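Rnh (Ribonuclease H) (Chlorobaculum tepidum, PDB 3H08) probably acts as a magnesium-dependent endonuclease that cuts the RNA strand of RNA-DNA hybrids, leaving 5'-phosphomonoester ends. Local coordinates at residues A[5-10]-A[63-68]; A[48-53]-A[102-107]. The protein carries 3 engineered substitutions. All blocks are in the same frame, centred on the assembly; numbering follows the deposited sequence.

Contact 1: A[5-10]-A[63-68]. Engineered in segment 63-68: Ala63 (natural residue Cys).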
ATOM      1  N   ILE A   5     -11.662  -3.437   9.001  0.50 23.08           N
ATOM      2  CA  ILE A   5     -10.413  -4.179   8.885  0.50 22.31           C
ATOM      3  C   ILE A   5      -9.250  -3.210   8.895  0.50 21.60           C
ATOM      4  O   ILE A   5      -9.215  -2.276   8.095  0.50 20.68           O
ATOM      5  CB  ILE A   5     -10.343  -4.951   7.527  0.50 22.59           C
ATOM      6  CG1 ILE A   5     -11.625  -5.726   7.272  0.50 23.02           C
ATOM      7  CG2 ILE A   5      -9.158  -5.874   7.497  0.50 23.03           C
ATOM      8  CD1 ILE A   5     -11.972  -6.726   8.346  0.50 24.09           C
ATOM      9  N   THR A   6      -8.248  -3.479   9.725  1.00 21.22           N
ATOM     10  CA  THR A   6      -7.090  -2.599   9.800  1.00 20.72           C
ATOM     11  C   THR A   6      -5.963  -3.272   8.991  1.00 21.85           C
ATOM     12  O   THR A   6      -5.720  -4.456   9.142  1.00 21.91           O
ATOM     13  CB  THR A   6      -6.731  -2.345  11.256  1.00 21.70           C
ATOM     14  OG1 THR A   6      -7.861  -1.783  11.918  1.00 21.96           O
ATOM     15  CG2 THR A   6      -5.529  -1.421  11.389  1.00 22.12           C
ATOM     16  N   ILE A   7      -5.319  -2.500   8.109  1.00 20.79           N
ATOM     17  CA  ILE A   7      -4.292  -3.014   7.226  1.00 20.58           C
ATOM     18  C   ILE A   7      -3.048  -2.180   7.399  1.00 21.14           C
ATOM     19  O   ILE A   7      -3.093  -0.958   7.375  1.00 21.79           O
ATOM     20  CB  ILE A   7      -4.747  -3.013   5.739  1.00 21.50           C
ATOM     21  CG1 ILE A   7      -6.083  -3.720   5.613  1.00 22.39           C
ATOM     22  CG2 ILE A   7      -3.704  -3.632   4.877  1.00 24.03           C
ATOM     23  CD1 ILE A   7      -6.568  -3.851   4.206  1.00 24.08           C
ATOM     24  N   TYR A   8      -1.930  -2.877   7.555  1.00 21.17           N
ATOM     25  CA  TYR A   8      -0.606  -2.283   7.724  1.00 20.84           C
ATOM     26  C   TYR A   8       0.221  -2.661   6.513  1.00 21.78           C
ATOM     27  O   TYR A   8       0.356  -3.829   6.206  1.00 22.38           O
ATOM     28  CB  TYR A   8       0.031  -2.793   8.983  1.00 20.89           C
ATOM     29  CG  TYR A   8      -0.773  -2.533  10.224  1.00 20.28           C
ATOM     30  CD1 TYR A   8      -0.584  -1.375  10.962  1.00 20.93           C
ATOM     31  CD2 TYR A   8      -1.746  -3.437  10.662  1.00 21.17           C
ATOM     32  CE1 TYR A   8      -1.308  -1.126  12.116  1.00 21.05           C
ATOM     33  CE2 TYR A   8      -2.468  -3.188  11.797  1.00 21.08           C
ATOM     34  CZ  TYR A   8      -2.266  -2.022  12.518  1.00 21.03           C
ATOM     35  OH  TYR A   8      -2.962  -1.795  13.701  1.00 23.92           O
ATOM     36  N   THR A   9       0.729  -1.677   5.801  1.00 22.19           N
ATOM     37  CA  THR A   9       1.401  -1.923   4.533  1.00 24.15           C
ATOM     38  C   THR A   9       2.820  -1.347   4.545  1.00 26.03           C
ATOM     39  O   THR A   9       3.082  -0.274   5.136  1.00 28.54           O
ATOM     40  CB  THR A   9       0.584  -1.338   3.347  1.00 25.19           C
ATOM     41  OG1 THR A   9       0.596   0.096   3.397  1.00 27.70           O
ATOM     42  CG2 THR A   9      -0.821  -1.845   3.368  1.00 26.60           C
ATOM     43  N   ASP A  10       3.723  -1.995   3.806  1.00 25.47           N
ATOM     44  CA  ASP A  10       5.107  -1.514   3.657  1.00 25.30           C
ATOM     45  C   ASP A  10       5.674  -1.989   2.348  1.00 24.91           C
ATOM     46  O   ASP A  10       5.385  -3.076   1.903  1.00 24.77           O
ATOM     47  CB  ASP A  10       6.031  -1.991   4.816  1.00 26.28           C
ATOM     48  CG  ASP A  10       7.392  -1.221   4.896  1.00 32.17           C
ATOM     49  OD1 ASP A  10       8.267  -1.411   3.995  1.00 44.13           O
ATOM     50  OD2 ASP A  10       7.664  -0.512   5.929  1.00 41.41           O
ATOM     51  N   ALA A  63     -15.370  -3.631   2.605  1.00 22.77           N
ATOM     52  CA  ALA A  63     -15.063  -3.352   3.994  1.00 23.52           C
ATOM     53  C   ALA A  63     -14.844  -1.870   4.262  1.00 23.57           C
ATOM     54  O   ALA A  63     -14.608  -1.074   3.336  1.00 23.77           O
ATOM     55  CB  ALA A  63     -13.784  -4.115   4.388  1.00 24.26           C
ATOM     56  N   ARG A  64     -14.904  -1.509   5.543  1.00 22.95           N
ATOM     57  CA  ARG A  64     -14.381  -0.238   6.030  1.00 23.79           C
ATOM     58  C   ARG A  64     -12.951  -0.546   6.432  1.00 23.20           C
ATOM     59  O   ARG A  64     -12.720  -1.535   7.150  1.00 25.01           O
ATOM     60  CB  ARG A  64     -15.172   0.202   7.252  1.00 24.35           C
ATOM     61  CG  ARG A  64     -14.782   1.535   7.822  1.00 27.84           C
ATOM     62  CD  ARG A  64     -15.847   2.051   8.718  1.00 31.89           C
ATOM     63  NE  ARG A  64     -15.501   3.354   9.298  1.00 35.76           N
ATOM     64  CZ  ARG A  64     -16.307   4.070  10.080  1.00 38.53           C
ATOM     65  NH1 ARG A  64     -17.513   3.608  10.422  1.00 40.51           N
ATOM     66  NH2 ARG A  64     -15.896   5.254  10.542  1.00 39.61           N
ATOM     67  N   VAL A  65     -11.996   0.273   6.010  1.00 22.74           N
ATOM     68  CA  VAL A  65     -10.593  -0.026   6.192  1.00 22.77           C
ATOM     69  C   VAL A  65      -9.877   1.140   6.832  1.00 21.49           C
ATOM     70  O   VAL A  65     -10.020   2.290   6.417  1.00 22.08           O
ATOM     71  CB  VAL A  65      -9.901  -0.395   4.845  1.00 22.45           C
ATOM     72  CG1 VAL A  65      -8.415  -0.635   5.047  1.00 22.48           C
ATOM     73  CG2 VAL A  65     -10.588  -1.571   4.189  1.00 23.44           C
ATOM     74  N   GLN A  66      -9.074   0.828   7.834  1.00 22.79           N
ATOM     75  CA  GLN A  66      -8.100   1.791   8.361  1.00 22.06           C
ATOM     76  C   GLN A  66      -6.728   1.277   7.907  1.00 22.99           C
ATOM     77  O   GLN A  66      -6.324   0.198   8.281  1.00 23.90           O
ATOM     78  CB  GLN A  66      -8.157   1.811   9.893  1.00 23.30           C
ATOM     79  CG  GLN A  66      -9.515   2.209  10.448  1.00 22.47           C
ATOM     80  CD  GLN A  66      -9.740   3.696  10.391  1.00 25.88           C
ATOM     81  OE1 GLN A  66      -8.824   4.449  10.541  1.00 32.93           O
ATOM     82  NE2 GLN A  66     -10.977   4.108  10.237  1.00 29.98           N
ATOM     83  N   LEU A  67      -6.061   2.039   7.063  1.00 22.46           N
ATOM     84  CA  LEU A  67      -4.809   1.630   6.428  1.00 22.36           C
ATOM     85  C   LEU A  67      -3.670   2.478   6.905  1.00 22.92           C
ATOM     86  O   LEU A  67      -3.705   3.705   6.758  1.00 23.02           O
ATOM     87  CB  LEU A  67      -4.948   1.689   4.906  1.00 23.17           C
ATOM     88  CG  LEU A  67      -3.850   0.937   4.138  1.00 23.47           C
ATOM     89  CD1 LEU A  67      -4.364   0.453   2.832  1.00 23.79           C
ATOM     90  CD2 LEU A  67      -2.673   1.829   3.932  1.00 23.12           C
ATOM     91  N   TYR A  68      -2.691   1.820   7.516  1.00 23.88           N
ATOM     92  CA  TYR A  68      -1.482   2.451   8.088  1.00 22.84           C
ATOM     93  C   TYR A  68      -0.282   2.192   7.190  1.00 22.76           C
ATOM     94  O   TYR A  68       0.096   1.026   6.957  1.00 23.01           O
ATOM     95  CB  TYR A  68      -1.206   1.885   9.488  1.00 23.97           C
ATOM     96  CG  TYR A  68      -2.200   2.369  10.494  1.00 23.55           C
ATOM     97  CD1 TYR A  68      -1.946   3.484  11.264  1.00 23.13           C
ATOM     98  CD2 TYR A  68      -3.430   1.745  10.628  1.00 24.60           C
ATOM     99  CE1 TYR A  68      -2.880   3.930  12.189  1.00 24.63           C
ATOM    100  CE2 TYR A  68      -4.380   2.183  11.550  1.00 23.65           C
ATOM    101  CZ  TYR A  68      -4.108   3.305  12.304  1.00 23.77           C
ATOM    102  OH  TYR A  68      -5.005   3.757  13.247  1.00 24.87           O
TER

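Contact 2: A[48-53]-A[102-107]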
ATOM      1  N   GLU A  48       5.525   0.760  -2.239  1.00 22.39           N
ATOM      2  CA  GLU A  48       4.621   1.380  -1.274  1.00 23.41           C
ATOM      3  C   GLU A  48       3.190   1.328  -1.756  1.00 24.02           C
ATOM      4  O   GLU A  48       2.289   0.997  -0.989  1.00 24.03           O
ATOM      5  CB  GLU A  48       5.051   2.827  -1.020  1.00 23.44           C
ATOM      6  CG  GLU A  48       6.389   2.906  -0.264  1.00 25.49           C
ATOM      7  CD  GLU A  48       7.068   4.302  -0.278  1.00 27.27           C
ATOM      8  OE1 GLU A  48       6.477   5.346  -0.682  1.00 30.76           O
ATOM      9  OE2 GLU A  48       8.245   4.356   0.133  1.00 34.90           O
ATOM     10  N   LEU A  49       2.961   1.662  -3.030  1.00 23.00           N
ATOM     11  CA  LEU A  49       1.597   1.593  -3.580  1.00 23.12           C
ATOM     12  C   LEU A  49       1.153   0.155  -3.702  1.00 23.26           C
ATOM     13  O   LEU A  49       0.014  -0.176  -3.390  1.00 23.93           O
ATOM     14  CB  LEU A  49       1.535   2.248  -4.934  1.00 23.79           C
ATOM     15  CG  LEU A  49       1.796   3.735  -5.029  1.00 24.83           C
ATOM     16  CD1 LEU A  49       1.423   4.202  -6.423  1.00 23.89           C
ATOM     17  CD2 LEU A  49       1.002   4.479  -4.031  1.00 28.95           C
ATOM     18  N   MET A  50       2.040  -0.697  -4.201  1.00 23.41           N
ATOM     19  CA  MET A  50       1.685  -2.114  -4.395  1.00 23.49           C
ATOM     20  C   MET A  50       1.255  -2.778  -3.097  1.00 23.04           C
ATOM     21  O   MET A  50       0.334  -3.590  -3.049  1.00 23.24           O
ATOM     22  CB  MET A  50       2.834  -2.878  -5.035  1.00 24.54           C
ATOM     23  CG  MET A  50       2.413  -4.244  -5.487  1.00 26.61           C
ATOM     24  SD  MET A  50       1.320  -4.172  -6.901  1.00 35.01           S
ATOM     25  CE  MET A  50       2.443  -3.624  -8.175  1.00 37.56           C
ATOM     26  N   ALA A  51       1.937  -2.458  -2.005  1.00 22.48           N
ATOM     27  CA  ALA A  51       1.538  -3.043  -0.709  1.00 22.78           C
ATOM     28  C   ALA A  51       0.083  -2.709  -0.367  1.00 22.75           C
ATOM     29  O   ALA A  51      -0.647  -3.553   0.099  1.00 23.82           O
ATOM     30  CB  ALA A  51       2.444  -2.606   0.339  1.00 22.90           C
ATOM     31  N   ALA A  52      -0.307  -1.454  -0.577  1.00 22.24           N
ATOM     32  CA  ALA A  52      -1.689  -1.034  -0.334  1.00 22.75           C
ATOM     33  C   ALA A  52      -2.657  -1.720  -1.292  1.00 22.42           C
ATOM     34  O   ALA A  52      -3.726  -2.166  -0.889  1.00 22.16           O
ATOM     35  CB  ALA A  52      -1.792   0.444  -0.409  1.00 22.80           C
ATOM     36  N   ILE A  53      -2.306  -1.779  -2.578  1.00 22.78           N
ATOM     37  CA  ILE A  53      -3.145  -2.474  -3.569  1.00 22.03           C
ATOM     38  C   ILE A  53      -3.390  -3.922  -3.204  1.00 21.81           C
ATOM     39  O   ILE A  53      -4.519  -4.386  -3.181  1.00 21.74           O
ATOM     40  CB  ILE A  53      -2.512  -2.386  -4.960  1.00 23.19           C
ATOM     41  CG1 ILE A  53      -2.605  -0.926  -5.463  1.00 22.53           C
ATOM     42  CG2 ILE A  53      -3.162  -3.368  -5.929  1.00 23.28           C
ATOM     43  CD1 ILE A  53      -1.693  -0.611  -6.614  1.00 24.14           C
ATOM     44  N   ILE A 102       0.707   5.592 -13.056  1.00 23.93           N
ATOM     45  CA  ILE A 102      -0.746   5.725 -13.333  1.00 23.27           C
ATOM     46  C   ILE A 102      -1.409   4.364 -13.229  1.00 23.31           C
ATOM     47  O   ILE A 102      -2.509   4.269 -12.729  1.00 24.18           O
ATOM     48  CB  ILE A 102      -1.022   6.331 -14.707  1.00 23.64           C
ATOM     49  CG1 ILE A 102      -0.557   7.795 -14.714  1.00 22.57           C
ATOM     50  CG2 ILE A 102      -2.501   6.263 -15.055  1.00 23.38           C
ATOM     51  CD1 ILE A 102      -0.426   8.363 -16.134  1.00 23.63           C
ATOM     52  N   ASP A 103      -0.725   3.312 -13.684  1.00 23.22           N
ATOM     53  CA  ASP A 103      -1.285   1.960 -13.594  1.00 23.72           C
ATOM     54  C   ASP A 103      -1.687   1.601 -12.167  1.00 23.68           C
ATOM     55  O   ASP A 103      -2.778   1.062 -11.913  1.00 24.95           O
ATOM     56  CB  ASP A 103      -0.326   0.924 -14.184  1.00 23.63           C
ATOM     57  CG  ASP A 103       1.079   0.912 -13.517  1.00 25.89           C
ATOM     58  OD1 ASP A 103       1.652   1.976 -13.156  1.00 25.51           O
ATOM     59  OD2 ASP A 103       1.620  -0.211 -13.433  1.00 27.30           O
ATOM     60  N   LEU A 104      -0.827   1.939 -11.221  1.00 23.41           N
ATOM     61  CA  LEU A 104      -1.098   1.625  -9.820  1.00 22.40           C
ATOM     62  C   LEU A 104      -2.129   2.561  -9.216  1.00 23.60           C
ATOM     63  O   LEU A 104      -3.032   2.112  -8.514  1.00 24.88           O
ATOM     64  CB  LEU A 104       0.203   1.619  -9.012  1.00 22.54           C
ATOM     65  CG  LEU A 104       1.277   0.639  -9.481  1.00 21.83           C
ATOM     66  CD1 LEU A 104       2.458   0.661  -8.537  1.00 23.25           C
ATOM     67  CD2 LEU A 104       0.756  -0.770  -9.549  1.00 23.77           C
ATOM     68  N   TRP A 105      -2.049   3.854  -9.534  1.00 22.80           N
ATOM     69  CA  TRP A 105      -3.106   4.766  -9.071  1.00 22.63           C
ATOM     70  C   TRP A 105      -4.498   4.362  -9.575  1.00 23.00           C
ATOM     71  O   TRP A 105      -5.472   4.519  -8.843  1.00 23.81           O
ATOM     72  CB  TRP A 105      -2.810   6.224  -9.413  1.00 22.94           C
ATOM     73  CG  TRP A 105      -1.652   6.765  -8.703  1.00 22.74           C
ATOM     74  CD1 TRP A 105      -0.454   7.113  -9.245  1.00 24.03           C
ATOM     75  CD2 TRP A 105      -1.515   6.957  -7.280  1.00 21.58           C
ATOM     76  NE1 TRP A 105       0.404   7.574  -8.279  1.00 23.78           N
ATOM     77  CE2 TRP A 105      -0.214   7.481  -7.058  1.00 21.78           C
ATOM     78  CE3 TRP A 105      -2.360   6.773  -6.191  1.00 22.52           C
ATOM     79  CZ2 TRP A 105       0.244   7.822  -5.786  1.00 22.82           C
ATOM     80  CZ3 TRP A 105      -1.901   7.136  -4.931  1.00 23.18           C
ATOM     81  CH2 TRP A 105      -0.609   7.621  -4.745  1.00 22.98           C
ATOM     82  N   GLN A 106      -4.611   3.822 -10.785  1.00 23.50           N
ATOM     83  CA  GLN A 106      -5.912   3.389 -11.298  0.50 23.97           C
ATOM     84  C   GLN A 106      -6.456   2.241 -10.479  1.00 24.11           C
ATOM     85  O   GLN A 106      -7.666   2.118 -10.286  1.00 24.47           O
ATOM     86  CB  GLN A 106      -5.788   2.970 -12.758  0.50 24.02           C
ATOM     87  CG  GLN A 106      -5.729   4.168 -13.665  0.50 24.06           C
ATOM     88  CD  GLN A 106      -5.299   3.853 -15.082  0.50 24.51           C
ATOM     89  OE1 GLN A 106      -5.522   4.652 -15.973  0.50 28.76           O
ATOM     90  NE2 GLN A 106      -4.664   2.698 -15.288  0.50 24.22           N
ATOM     91  N   GLU A 107      -5.564   1.371 -10.042  1.00 23.36           N
ATOM     92  CA  GLU A 107      -5.967   0.252  -9.199  1.00 24.98           C
ATOM     93  C   GLU A 107      -6.460   0.758  -7.850  1.00 24.56           C
ATOM     94  O   GLU A 107      -7.471   0.289  -7.345  1.00 25.92           O
ATOM     95  CB  GLU A 107      -4.812  -0.726  -9.012  1.00 26.46           C
ATOM     96  CG  GLU A 107      -4.631  -1.652 -10.138  1.00 30.91           C
ATOM     97  CD  GLU A 107      -5.879  -2.504 -10.322  1.00 37.50           C
ATOM     98  OE1 GLU A 107      -6.195  -3.327  -9.416  1.00 45.20           O
ATOM     99  OE2 GLU A 107      -6.573  -2.307 -11.323  1.00 44.42           O
TER

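Contact 1: A[5-10]-A[63-68]
Strands 5-10 and 64-68 run parallel, stitched together by five backbone hydrogen bonds. Ile5 and Ile7 each turn both N and O to the neighbouring strand, and the series ends where Thr9 N meets Tyr68 O at 3.0 Å. Tyr68 N comes nearly along the C=O axis to Ile7 O at 2.8 Å, whereas Gln66 N stands above the carbonyl plane of Ile5, 3.1 Å from its O, in the most bent of the five bonds.

The tight side carries Ile5, Ile7, Val65 and Leu67, all buried, with helix 44-57 packed against Val65 and Leu67. Ile7 places CG1 beside its own backbone N and keeps the chain extended, so CD1 reaches Val65 CG1 at 3.8 Å; branched apolar chains suit this side, which helix 44-57 covers. Ile5 CG1 lies 3.9 Å from CB of Ala63, an engineered residue replacing cysteine.

The face of Thr6, Tyr8, Gln66 and Tyr68 is the more open, partly solvent-exposed side. Both tyrosines hold CG beside the backbone N (chi1 -58° for Tyr8, -72° for Tyr68) and point the same way, but their nearly parallel rings are slid apart and barely overlap, with centroids 5.4 Å apart. Tyr8 CD1 instead rests on Tyr68 CB at 3.6 Å. Tyr68 also touches Thr6 CG2 and stacks on His120, whose NE2 bonds Gln66 OE1. An alanine in place of Tyr68 would keep the CB that Tyr8 CD1 rests on but remove the ring, and would probably lose the contact with Thr6 CG2 and the stack on His120.

This is the central parallel pair of the RNase H fold, which carries Asp10, a predicted magnesium ligand, on its first strand.

Contact 2: A[48-53]-A[102-107]
Helices 48-53 and 102-107 pack at a shallow angle of 26°, their axes 10.0 Å apart, and meet mainly through side chains, with no hydrogen bond between them. Leu104 lies at the centre. With CG beside the backbone N and the next torsion extended, it directs its branched end between Leu49, Met50 and Ile53. Its CB is met by Leu49 CD1 at 3.9 Å and by Ile53 CD1 at 3.8 Å.

Met50 leaves its helix with CG anti to the backbone N (chi1 -169°); bends at the next two torsions then turn CE to Leu104 CD2, 3.6 Å away, and an unbranched, flexible chain suits this place. Ile53 is straighter: its extended CG1 branch carries CD1 across the gap to Leu104 O, 3.6 Å away, and to Glu107 CB.

Trp105 starts away from the other helix, but CG lies beside the backbone N, anti to the carbonyl carbon, which swings the indole back beside Leu49. Leu49 likewise holds CG beside its N, the second torsion extended. Its CD1 sits over one face in a CH-pi contact, 4.0 Å from the centroid of the six-membered ring of Trp105 and 22° off its normal, and Leu49 CD2 reaches Trp105 CH2 at 3.6 Å. Tyr73 and Trp86 meet the indole edge-to-face.

Charge is kept to the periphery: Asp103 pairs with Arg46, and Glu107 OE1 lies close to Glu57 OE2, which might raise the proton affinity of either carboxylate. The helix interface therefore depends on shape and dispersion, while Tyr73 OH satisfies the buried indole N-H.

Overall arrangement
Contact 1 joins two neighbouring strands of the central sheet and contact 2 joins helix 44-57 to helix 102-114, all within one RNase H domain. Helix 44-57 links them, for Ala51 and Ala52, too small to hold the sheet off, lie against Thr9 and Leu67, while Leu49 and Ile53 face helix 102-114. Contact 2 is buried; contact 1 is buried on the isoleucine face and partly exposed on the tyrosine face. Backbone hydrogen bonding dominates the first, apolar side-chain packing the second. Each supplies a predicted magnesium ligand, Asp10 and Glu48, and a bound magnesium ion lies about 5 Å from the side chain of Thr9 and about 8 Å from that of Leu49.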